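PDB 7CDY: glucose dehydrogenase, which is a calcium-containing beta-propeller protein of the glucose/sorbosone dehydrogenase family, built mainly of antiparallel beta sheets and loops, with hardly any helix. Local coordinates for residues Glu83-Val94 / Val111-Val121; Leu312-Glu321 / Leu332-Leu342. One frame throughout, in Å; residues are numbered along the deposited sequence. Where two conformers were deposited one is given.

Following the chain from the N terminus, contact 1 comes first. Segment 83-94 turns from strand 76-84 into strand 90-99, and 16 residues later segment 111-121 returns to pair with it, closing a short loop along one sheet of the propeller. Contact 2 opens only after contact 1 has closed, so the two follow in series and neither nest nor cross. It closes the hairpin of strands 319-324 and 330-334, near the C terminus, in the sheet that also holds the N-terminal strand 3-19. The centres of the contacts lie 28 Å apart and their nearest atoms about 12 Å. Contact 1 joins strands and the loop after 109-114; contact 2 joins the hairpin and the loop before it.

Contact 1 (Glu83-Val94 / Val111-Val121); sequences EPGEGGKAGTAV and VIFRQQPKLSV
Glu83 is held by two basic side chains of segment 111-121. Arg114 grips its carboxylate side-on, with NE 2.7 Å from Glu83 OE1 and NH2 3.0 Å from Glu83 OE2. The carboxylate and guanidinium planes are only 12° apart, nearly coplanar. NE uses the syn lone pair of OE1, and Lys118 NZ takes the anti lone pair of the same oxygen, at 2.8 Å. Lys118 NZ also bonds to Glu83 O from above the carbonyl plane, while Gly91 N reaches that oxygen from the opposite face. The Lys118 chain runs extended past Ala90 and Gly91, its CD 3.5 Å from Gly85 CA, then bends at its last torsion (chi4 -74°) to bring NZ to Glu83. A water accepts from this ammonium and donates to Thr92 O and Gln115 O. Val111 CG1 sits over one face of the Arg114 guanidinium.

Behind this network, Gln115 extends with CG anti to its backbone N (chi1 -179°). Its OE1 accepts from Thr92 N at 3.0 Å, and Gln115 N donates back to Thr92 O. Asn144 also donates to this OE1, while Gly142 O and Leu156 O receive NE2. Two classic beta bulges interrupt the pairing: Ile112 and Phe113 both donate to Val94 O, and Leu119 and Ser120 face Ala90. Val94 CG2 meets the edge of the Phe113 ring, 4.2 Å from CD2.

Glu83, on strand 76-84, reaches across strand 90-99 to Arg114 of strand 109-114 and Lys118 of the following loop. Phe113 packs on strands 137-140 and 160-163 of the next sheet.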
loop_
_atom_site.group_PDB
_atom_site.type_symbol
_atom_site.label_atom_id
_atom_site.label_comp_id
_atom_site.label_asym_id
_atom_site.label_seq_id
_atom_site.Cartn_x
_atom_site.Cartn_y
_atom_site.Cartn_z
ATOM N N GLU A 83 6.826 7.416 11.590
ATOM C CA GLU A 83 7.165 8.612 12.338
ATOM C C GLU A 83 7.519 8.239 13.773
ATOM O O GLU A 83 6.733 7.546 14.436
ATOM C CB GLU A 83 5.973 9.571 12.339
ATOM C CG GLU A 83 6.225 10.859 13.112
ATOM C CD GLU A 83 4.966 11.685 13.288
ATOM O OE1 GLU A 83 4.019 11.181 13.922
ATOM O OE2 GLU A 83 4.907 12.825 12.784
ATOM N N PRO A 84 8.672 8.669 14.286
ATOM C CA PRO A 84 9.034 8.356 15.672
ATOM C C PRO A 84 8.100 9.038 16.653
ATOM O O PRO A 84 7.457 10.041 16.358
ATOM C CB PRO A 84 10.453 8.918 15.831
ATOM C CG PRO A 84 10.794 9.580 14.576
ATOM C CD PRO A 84 9.633 9.568 13.634
ATOM N N GLY A 85 8.052 8.483 17.846
ATOM C CA GLY A 85 7.255 9.094 18.883
ATOM C C GLY A 85 7.803 8.869 20.265
ATOM O O GLY A 85 8.993 8.588 20.437
ATOM N N GLU A 86 6.923 8.984 21.253
ATOM C CA GLU A 86 7.299 8.814 22.647
ATOM C C GLU A 86 7.722 7.378 22.920
ATOM O O GLU A 86 7.268 6.431 22.269
ATOM C CB GLU A 86 6.118 9.167 23.550
ATOM N N GLY A 87 8.611 7.226 23.896
ATOM C CA GLY A 87 9.034 5.916 24.344
ATOM C C GLY A 87 9.832 5.116 23.344
ATOM O O GLY A 87 10.013 3.914 23.547
ATOM N N GLY A 88 10.324 5.741 22.277
ATOM C CA GLY A 88 11.037 4.997 21.260
ATOM C C GLY A 88 10.165 4.047 20.469
ATOM O O GLY A 88 10.658 3.023 19.983
ATOM N N LYS A 89 8.873 4.343 20.353
ATOM C CA LYS A 89 7.967 3.603 19.486
ATOM C C LYS A 89 7.524 4.514 18.353
ATOM O O LYS A 89 7.375 5.726 18.532
ATOM C CB LYS A 89 6.717 3.147 20.242
ATOM C CG LYS A 89 6.996 2.367 21.512
ATOM C CD LYS A 89 7.711 1.067 21.204
ATOM C CE LYS A 89 7.916 0.243 22.466
ATOM N NZ LYS A 89 9.121 -0.627 22.383
ATOM N N ALA A 90 7.286 3.918 17.195
ATOM C CA ALA A 90 6.896 4.648 16.002
ATOM C C ALA A 90 5.506 4.219 15.544
ATOM O O ALA A 90 4.971 3.186 15.960
ATOM C CB ALA A 90 7.900 4.409 14.871
ATOM N N GLY A 91 4.923 5.031 14.662
ATOM C CA GLY A 91 3.671 4.688 14.024
ATOM C C GLY A 91 3.580 5.387 12.689
ATOM O O GLY A 91 4.359 6.289 12.383
ATOM N N THR A 92 2.613 4.963 11.889
ATOM C CA THR A 92 2.441 5.545 10.568
ATOM C C THR A 92 1.828 6.939 10.659
ATOM O O THR A 92 0.990 7.216 11.524
ATOM C CB THR A 92 1.559 4.620 9.743
ATOM O OG1 THR A 92 2.177 3.331 9.742
ATOM C CG2 THR A 92 1.411 5.114 8.307
ATOM N N ALA A 93 2.269 7.832 9.772
ATOM C CA ALA A 93 1.693 9.162 9.645
ATOM C C ALA A 93 1.464 9.457 8.173
ATOM O O ALA A 93 2.121 8.876 7.298
ATOM C CB ALA A 93 2.627 10.223 10.232
ATOM N N VAL A 94 0.502 10.338 7.903
ATOM C CA VAL A 94 0.153 10.744 6.548
ATOM C C VAL A 94 0.070 12.264 6.533
ATOM O O VAL A 94 -0.518 12.867 7.447
ATOM C CB VAL A 94 -1.183 10.113 6.103
ATOM C CG1 VAL A 94 -1.572 10.575 4.699
ATOM C CG2 VAL A 94 -1.099 8.581 6.166
ATOM N N VAL A 111 1.515 17.057 8.541
ATOM C CA VAL A 111 0.814 15.818 8.856
ATOM C C VAL A 111 -0.666 16.101 9.077
ATOM O O VAL A 111 -1.046 17.077 9.743
ATOM C CB VAL A 111 1.454 15.184 10.102
ATOM C CG1 VAL A 111 0.590 14.051 10.667
ATOM C CG2 VAL A 111 2.853 14.684 9.772
ATOM N N ILE A 112 -1.515 15.241 8.525
ATOM C CA ILE A 112 -2.962 15.342 8.683
ATOM C C ILE A 112 -3.556 14.164 9.436
ATOM O O ILE A 112 -4.743 14.215 9.800
ATOM C CB ILE A 112 -3.682 15.522 7.328
ATOM C CG1 ILE A 112 -3.541 14.258 6.466
ATOM C CG2 ILE A 112 -3.159 16.768 6.604
ATOM C CD1 ILE A 112 -4.420 14.249 5.219
ATOM N N PHE A 113 -2.798 13.091 9.647
ATOM C CA PHE A 113 -3.299 11.903 10.324
ATOM C C PHE A 113 -2.119 11.150 10.915
ATOM O O PHE A 113 -1.087 10.984 10.250
ATOM C CB PHE A 113 -4.064 10.988 9.359
ATOM C CG PHE A 113 -4.345 9.625 9.938
ATOM C CD1 PHE A 113 -5.414 9.436 10.804
ATOM C CD2 PHE A 113 -3.505 8.548 9.664
ATOM C CE1 PHE A 113 -5.658 8.197 11.381
ATOM C CE2 PHE A 113 -3.746 7.307 10.234
ATOM C CZ PHE A 113 -4.829 7.133 11.081
ATOM N N ARG A 114 -2.300 10.646 12.134
ATOM C CA ARG A 114 -1.289 9.838 12.799
ATOM C C ARG A 114 -1.940 8.596 13.368
ATOM O O ARG A 114 -2.967 8.681 14.048
ATOM C CB ARG A 114 -0.678 10.585 13.981
ATOM C CG ARG A 114 0.178 11.727 13.604
ATOM C CD ARG A 114 0.945 12.215 14.813
ATOM N NE ARG A 114 2.044 13.036 14.355
ATOM C CZ ARG A 114 1.932 14.321 14.051
ATOM N NH1 ARG A 114 0.760 14.941 14.184
ATOM N NH2 ARG A 114 2.983 14.989 13.615
ATOM N N GLN A 115 -1.334 7.449 13.106
ATOM C CA GLN A 115 -1.686 6.247 13.832
ATOM C C GLN A 115 -1.384 6.451 15.312
ATOM O O GLN A 115 -0.283 6.876 15.685
ATOM C CB GLN A 115 -0.830 5.113 13.283
ATOM C CG GLN A 115 -1.091 3.771 13.917
ATOM C CD GLN A 115 -0.330 2.650 13.235
ATOM O OE1 GLN A 115 0.878 2.750 12.982
ATOM N NE2 GLN A 115 -1.038 1.579 12.923
ATOM N N GLN A 116 -2.361 6.138 16.163
ATOM C CA GLN A 116 -2.188 6.197 17.598
ATOM C C GLN A 116 -2.856 4.976 18.212
ATOM O O GLN A 116 -3.907 4.535 17.727
ATOM C CB GLN A 116 -2.833 7.453 18.190
ATOM C CG GLN A 116 -2.181 8.747 17.752
ATOM C CD GLN A 116 -0.788 8.943 18.327
ATOM O OE1 GLN A 116 -0.267 8.101 19.056
ATOM N NE2 GLN A 116 -0.177 10.072 17.997
ATOM N N PRO A 117 -2.269 4.401 19.267
ATOM C CA PRO A 117 -0.959 4.761 19.812
ATOM C C PRO A 117 0.158 4.357 18.852
ATOM O O PRO A 117 -0.087 3.669 17.862
ATOM C CB PRO A 117 -0.882 3.928 21.100
ATOM C CG PRO A 117 -1.765 2.742 20.826
ATOM C CD PRO A 117 -2.895 3.289 20.002
ATOM N N LYS A 118 1.372 4.818 19.118
ATOM C CA LYS A 118 2.540 4.369 18.371
ATOM C C LYS A 118 3.109 3.141 19.073
ATOM O O LYS A 118 3.535 3.231 20.231
ATOM C CB LYS A 118 3.585 5.484 18.304
ATOM C CG LYS A 118 3.193 6.694 17.468
ATOM C CD LYS A 118 4.249 7.792 17.600
ATOM C CE LYS A 118 3.914 9.026 16.774
ATOM N NZ LYS A 118 4.136 8.768 15.321
ATOM N N LEU A 119 3.111 1.988 18.387
ATOM C CA LEU A 119 3.542 0.747 19.013
ATOM C C LEU A 119 4.639 0.007 18.263
ATOM O O LEU A 119 5.069 -1.054 18.729
ATOM C CB LEU A 119 2.355 -0.211 19.197
ATOM C CG LEU A 119 1.213 0.301 20.082
ATOM C CD1 LEU A 119 0.048 -0.679 20.079
ATOM C CD2 LEU A 119 1.684 0.547 21.510
ATOM N N SER A 120 5.094 0.509 17.120
ATOM C CA SER A 120 6.055 -0.224 16.314
ATOM C C SER A 120 7.490 0.033 16.755
ATOM O O SER A 120 7.846 1.141 17.165
ATOM C CB SER A 120 5.929 0.176 14.841
ATOM O OG SER A 120 6.798 -0.591 14.032
ATOM N N VAL A 121 8.322 -1.002 16.629
ATOM C CA VAL A 121 9.771 -0.871 16.711
ATOM C C VAL A 121 10.430 -1.220 15.382
ATOM O O VAL A 121 11.621 -1.548 15.336
ATOM C CB VAL A 121 10.378 -1.653 17.891
ATOM C CG1 VAL A 121 9.787 -1.161 19.204
ATOM C CG2 VAL A 121 10.146 -3.144 17.718
HETATM O O HOH W 1 1.939 7.546 14.203
#

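Contact 2 (Leu312-Glu321 / Leu332-Leu342); sequences LGDRGERIRE and LLTDERDGKLL
Asp335 lies alongside Arg318, pointing the same way, their flat groups turned 57° apart. Arg318 NH2 meets Asp335 OD2 at 2.8 Å, with the oxygen in the guanidinium plane. Arg320 NH2 reaches that OD2 from above the carboxylate, 74° out of its plane, at 3.0 Å. Arg320, bent at chi2 and chi3, brings NH2 over the carboxylate. Two arginines share one oxygen, probably favouring the charged carboxylate. His13 bonds to Asp335 OD1.

Thr334 points roughly the other way from Asp335, and Glu317 crosses it obliquely, Glu317 CB 3.8 Å from Thr334 CG2. Arg315 NH2 holds Glu317 OE2 at 2.9 Å. Thr334 OG1 donates to Glu336 OE2 and accepts from Lys340 N. Leu312 and Leu332 meet tip to tip, their CD1 atoms 3.6 Å apart, and Ile319 CG2 packs on Leu332 CD1.

Backbone bonds Arg320 N to Leu333 O and Leu333 N to Glu321 O join the strands; Asp335 N to Arg318 O carries the pairing into the flanking loops. Arg320 and Glu321 both face Leu333, a classic beta bulge. This is a bulged antiparallel hairpin at one edge of a propeller sheet; further in, strands 3-19 and 339-345 pair, joining the chain ends as in many propellers.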
loop_
_atom_site.group_PDB
_atom_site.type_symbol
_atom_site.label_atom_id
_atom_site.label_comp_id
_atom_site.label_asym_id
_atom_site.label_seq_id
_atom_site.Cartn_x
_atom_site.Cartn_y
_atom_site.Cartn_z
ATOM N N LEU A 312 7.743 -13.103 -14.351
ATOM C CA LEU A 312 9.059 -12.578 -13.886
ATOM C C LEU A 312 9.732 -13.481 -12.852
ATOM O O LEU A 312 10.659 -13.067 -12.261
ATOM C CB LEU A 312 8.912 -11.164 -13.306
ATOM C CG LEU A 312 8.124 -10.141 -14.115
ATOM C CD1 LEU A 312 8.198 -8.768 -13.469
ATOM C CD2 LEU A 312 8.595 -10.066 -15.547
ATOM N N GLY A 313 9.345 -14.749 -12.796
ATOM C CA GLY A 313 9.923 -15.698 -11.818
ATOM C C GLY A 313 11.390 -16.058 -12.046
ATOM O O GLY A 313 11.943 -16.628 -11.171
ATOM N N ASP A 314 11.950 -15.771 -13.197
ATOM C CA ASP A 314 13.371 -16.061 -13.499
ATOM C C ASP A 314 14.227 -14.800 -13.321
ATOM O O ASP A 314 15.432 -14.916 -13.434
ATOM C CB ASP A 314 13.468 -16.421 -14.975
ATOM C CG ASP A 314 13.094 -15.210 -15.814
ATOM O OD1 ASP A 314 11.997 -14.722 -15.665
ATOM O OD2 ASP A 314 13.938 -14.747 -16.551
ATOM N N ARG A 315 13.663 -13.705 -12.824
ATOM C CA ARG A 315 14.475 -12.496 -12.738
ATOM C C ARG A 315 15.124 -12.284 -11.377
ATOM O O ARG A 315 16.120 -11.551 -11.288
ATOM C CB ARG A 315 13.658 -11.274 -13.161
ATOM C CG ARG A 315 13.309 -11.303 -14.646
ATOM C CD ARG A 315 12.473 -10.108 -15.051
ATOM N NE ARG A 315 13.064 -8.869 -14.568
ATOM C CZ ARG A 315 13.950 -8.145 -15.242
ATOM N NH1 ARG A 315 14.341 -8.520 -16.457
ATOM N NH2 ARG A 315 14.442 -7.041 -14.702
ATOM N N GLY A 316 14.605 -12.902 -10.322
ATOM C CA GLY A 316 15.262 -12.814 -9.035
ATOM C C GLY A 316 15.099 -11.495 -8.315
ATOM O O GLY A 316 15.899 -11.197 -7.425
ATOM N N GLU A 317 14.074 -10.711 -8.650
ATOM C CA GLU A 317 13.845 -9.406 -8.043
ATOM C C GLU A 317 12.601 -9.429 -7.161
ATOM O O GLU A 317 11.550 -9.942 -7.560
ATOM C CB GLU A 317 13.732 -8.339 -9.132
ATOM C CG GLU A 317 15.045 -8.168 -9.895
ATOM C CD GLU A 317 14.953 -7.290 -11.133
ATOM O OE1 GLU A 317 15.943 -6.576 -11.414
ATOM O OE2 GLU A 317 13.933 -7.318 -11.841
ATOM N N ARG A 318 12.735 -8.867 -5.960
ATOM C CA ARG A 318 11.619 -8.694 -5.039
ATOM C C ARG A 318 10.738 -7.556 -5.536
ATOM O O ARG A 318 11.197 -6.414 -5.633
ATOM C CB ARG A 318 12.178 -8.338 -3.666
ATOM C CG ARG A 318 13.029 -9.452 -3.059
ATOM C CD ARG A 318 13.881 -8.941 -1.905
ATOM N NE ARG A 318 13.134 -8.108 -0.961
ATOM C CZ ARG A 318 12.377 -8.587 0.022
ATOM N NH1 ARG A 318 12.249 -9.897 0.194
ATOM N NH2 ARG A 318 11.736 -7.753 0.833
ATOM N N ILE A 319 9.481 -7.842 -5.861
ATOM C CA ILE A 319 8.604 -6.831 -6.454
ATOM C C ILE A 319 7.835 -6.121 -5.343
ATOM O O ILE A 319 6.992 -6.725 -4.674
ATOM C CB ILE A 319 7.673 -7.420 -7.521
ATOM C CG1 ILE A 319 8.478 -8.132 -8.624
ATOM C CG2 ILE A 319 6.795 -6.320 -8.121
ATOM C CD1 ILE A 319 9.615 -7.304 -9.213
ATOM N N ARG A 320 8.141 -4.839 -5.149
ATOM C CA ARG A 320 7.623 -4.040 -4.048
ATOM C C ARG A 320 6.420 -3.189 -4.436
ATOM O O ARG A 320 5.535 -2.942 -3.598
ATOM C CB ARG A 320 8.748 -3.123 -3.547
ATOM C CG ARG A 320 8.344 -1.933 -2.670
ATOM C CD ARG A 320 7.862 -2.325 -1.275
ATOM N NE ARG A 320 8.922 -2.865 -0.429
ATOM C CZ ARG A 320 8.703 -3.507 0.716
ATOM N NH1 ARG A 320 7.465 -3.695 1.155
ATOM N NH2 ARG A 320 9.723 -3.979 1.417
ATOM N N GLU A 321 6.365 -2.725 -5.679
ATOM C CA GLU A 321 5.357 -1.758 -6.101
ATOM C C GLU A 321 4.904 -2.108 -7.506
ATOM O O GLU A 321 5.710 -2.570 -8.322
ATOM C CB GLU A 321 5.952 -0.335 -6.112
ATOM C CG GLU A 321 5.024 0.776 -6.666
ATOM C CD GLU A 321 3.870 1.106 -5.724
ATOM O OE1 GLU A 321 3.131 0.184 -5.320
ATOM O OE2 GLU A 321 3.685 2.297 -5.385
ATOM N N LEU A 332 7.009 -1.151 -12.155
ATOM C CA LEU A 332 7.350 -1.857 -10.930
ATOM C C LEU A 332 8.571 -1.231 -10.280
ATOM O O LEU A 332 9.421 -0.639 -10.959
ATOM C CB LEU A 332 7.703 -3.329 -11.210
ATOM C CG LEU A 332 6.775 -4.179 -12.075
ATOM C CD1 LEU A 332 7.232 -5.637 -12.073
ATOM C CD2 LEU A 332 5.331 -4.071 -11.654
ATOM N N LEU A 333 8.668 -1.391 -8.954
ATOM C CA LEU A 333 9.894 -1.125 -8.213
ATOM C C LEU A 333 10.371 -2.408 -7.561
ATOM O O LEU A 333 9.556 -3.217 -7.102
ATOM C CB LEU A 333 9.675 -0.100 -7.096
ATOM C CG LEU A 333 9.208 1.286 -7.541
ATOM C CD1 LEU A 333 8.797 2.155 -6.342
ATOM C CD2 LEU A 333 10.273 1.982 -8.373
ATOM N N THR A 334 11.686 -2.599 -7.513
ATOM C CA THR A 334 12.268 -3.774 -6.876
ATOM C C THR A 334 12.891 -3.399 -5.540
ATOM O O THR A 334 13.520 -2.344 -5.411
ATOM C CB THR A 334 13.281 -4.505 -7.772
ATOM O OG1 THR A 334 14.492 -3.740 -7.875
ATOM C CG2 THR A 334 12.704 -4.731 -9.148
ATOM N N ASP A 335 12.699 -4.263 -4.541
ATOM C CA ASP A 335 13.105 -3.964 -3.162
ATOM C C ASP A 335 14.493 -4.532 -2.893
ATOM O O ASP A 335 14.661 -5.624 -2.348
ATOM C CB ASP A 335 12.101 -4.513 -2.157
ATOM C CG ASP A 335 12.540 -4.275 -0.715
ATOM O OD1 ASP A 335 13.236 -3.262 -0.475
ATOM O OD2 ASP A 335 12.217 -5.102 0.166
ATOM N N GLU A 336 15.502 -3.749 -3.256
ATOM C CA GLU A 336 16.891 -4.111 -3.010
ATOM C C GLU A 336 17.700 -2.834 -2.873
ATOM O O GLU A 336 17.211 -1.734 -3.142
ATOM C CB GLU A 336 17.454 -4.984 -4.132
ATOM C CG GLU A 336 17.295 -4.355 -5.486
ATOM C CD GLU A 336 17.602 -5.295 -6.631
ATOM O OE1 GLU A 336 18.726 -5.847 -6.670
ATOM O OE2 GLU A 336 16.722 -5.472 -7.503
ATOM N N ARG A 337 18.954 -2.992 -2.441
ATOM C CA ARG A 337 19.852 -1.847 -2.306
ATOM C C ARG A 337 20.075 -1.155 -3.648
ATOM O O ARG A 337 20.042 0.080 -3.738
ATOM C CB ARG A 337 21.182 -2.314 -1.717
ATOM C CG ARG A 337 21.977 -1.231 -1.033
ATOM C CD ARG A 337 23.307 -1.766 -0.569
ATOM N NE ARG A 337 23.460 -1.692 0.868
ATOM C CZ ARG A 337 24.463 -2.237 1.550
ATOM N NH1 ARG A 337 24.532 -2.120 2.873
ATOM N NH2 ARG A 337 25.415 -2.899 0.897
ATOM N N ASP A 338 20.327 -1.938 -4.696
ATOM C CA ASP A 338 20.365 -1.431 -6.068
ATOM C C ASP A 338 18.993 -1.645 -6.709
ATOM O O ASP A 338 18.804 -2.443 -7.628
ATOM C CB ASP A 338 21.486 -2.113 -6.857
ATOM C CG ASP A 338 21.640 -1.559 -8.264
ATOM O OD1 ASP A 338 21.193 -0.423 -8.530
ATOM O OD2 ASP A 338 22.205 -2.275 -9.120
ATOM N N GLY A 339 18.017 -0.909 -6.179
ATOM C CA GLY A 339 16.646 -1.082 -6.613
ATOM C C GLY A 339 16.416 -0.523 -8.000
ATOM O O GLY A 339 17.078 0.423 -8.434
ATOM N N LYS A 340 15.439 -1.106 -8.688
ATOM C CA LYS A 340 15.170 -0.812 -10.087
ATOM C C LYS A 340 13.743 -0.311 -10.288
ATOM O O LYS A 340 12.812 -0.711 -9.574
ATOM C CB LYS A 340 15.351 -2.070 -10.957
ATOM C CG LYS A 340 16.652 -2.853 -10.731
ATOM C CD LYS A 340 17.894 -2.031 -11.012
ATOM C CE LYS A 340 19.125 -2.930 -11.203
ATOM N NZ LYS A 340 19.413 -3.725 -9.975
ATOM N N LEU A 341 13.583 0.552 -11.294
ATOM C CA LEU A 341 12.294 0.886 -11.879
ATOM C C LEU A 341 12.177 0.107 -13.184
ATOM O O LEU A 341 13.044 0.230 -14.059
ATOM C CB LEU A 341 12.224 2.390 -12.160
ATOM C CG LEU A 341 11.015 2.905 -12.945
ATOM C CD1 LEU A 341 9.731 2.773 -12.135
ATOM C CD2 LEU A 341 11.258 4.365 -13.343
ATOM N N LEU A 342 11.124 -0.698 -13.311
ATOM C CA LEU A 342 10.919 -1.557 -14.472
ATOM C C LEU A 342 9.631 -1.189 -15.191
ATOM O O LEU A 342 8.611 -0.893 -14.557
ATOM C CB LEU A 342 10.799 -3.026 -14.055
ATOM C CG LEU A 342 11.944 -3.596 -13.225
ATOM C CD1 LEU A 342 11.642 -5.036 -12.834
ATOM C CD2 LEU A 342 13.271 -3.500 -13.973
HETATM O O HOH W 2 11.280 -1.241 -0.337
#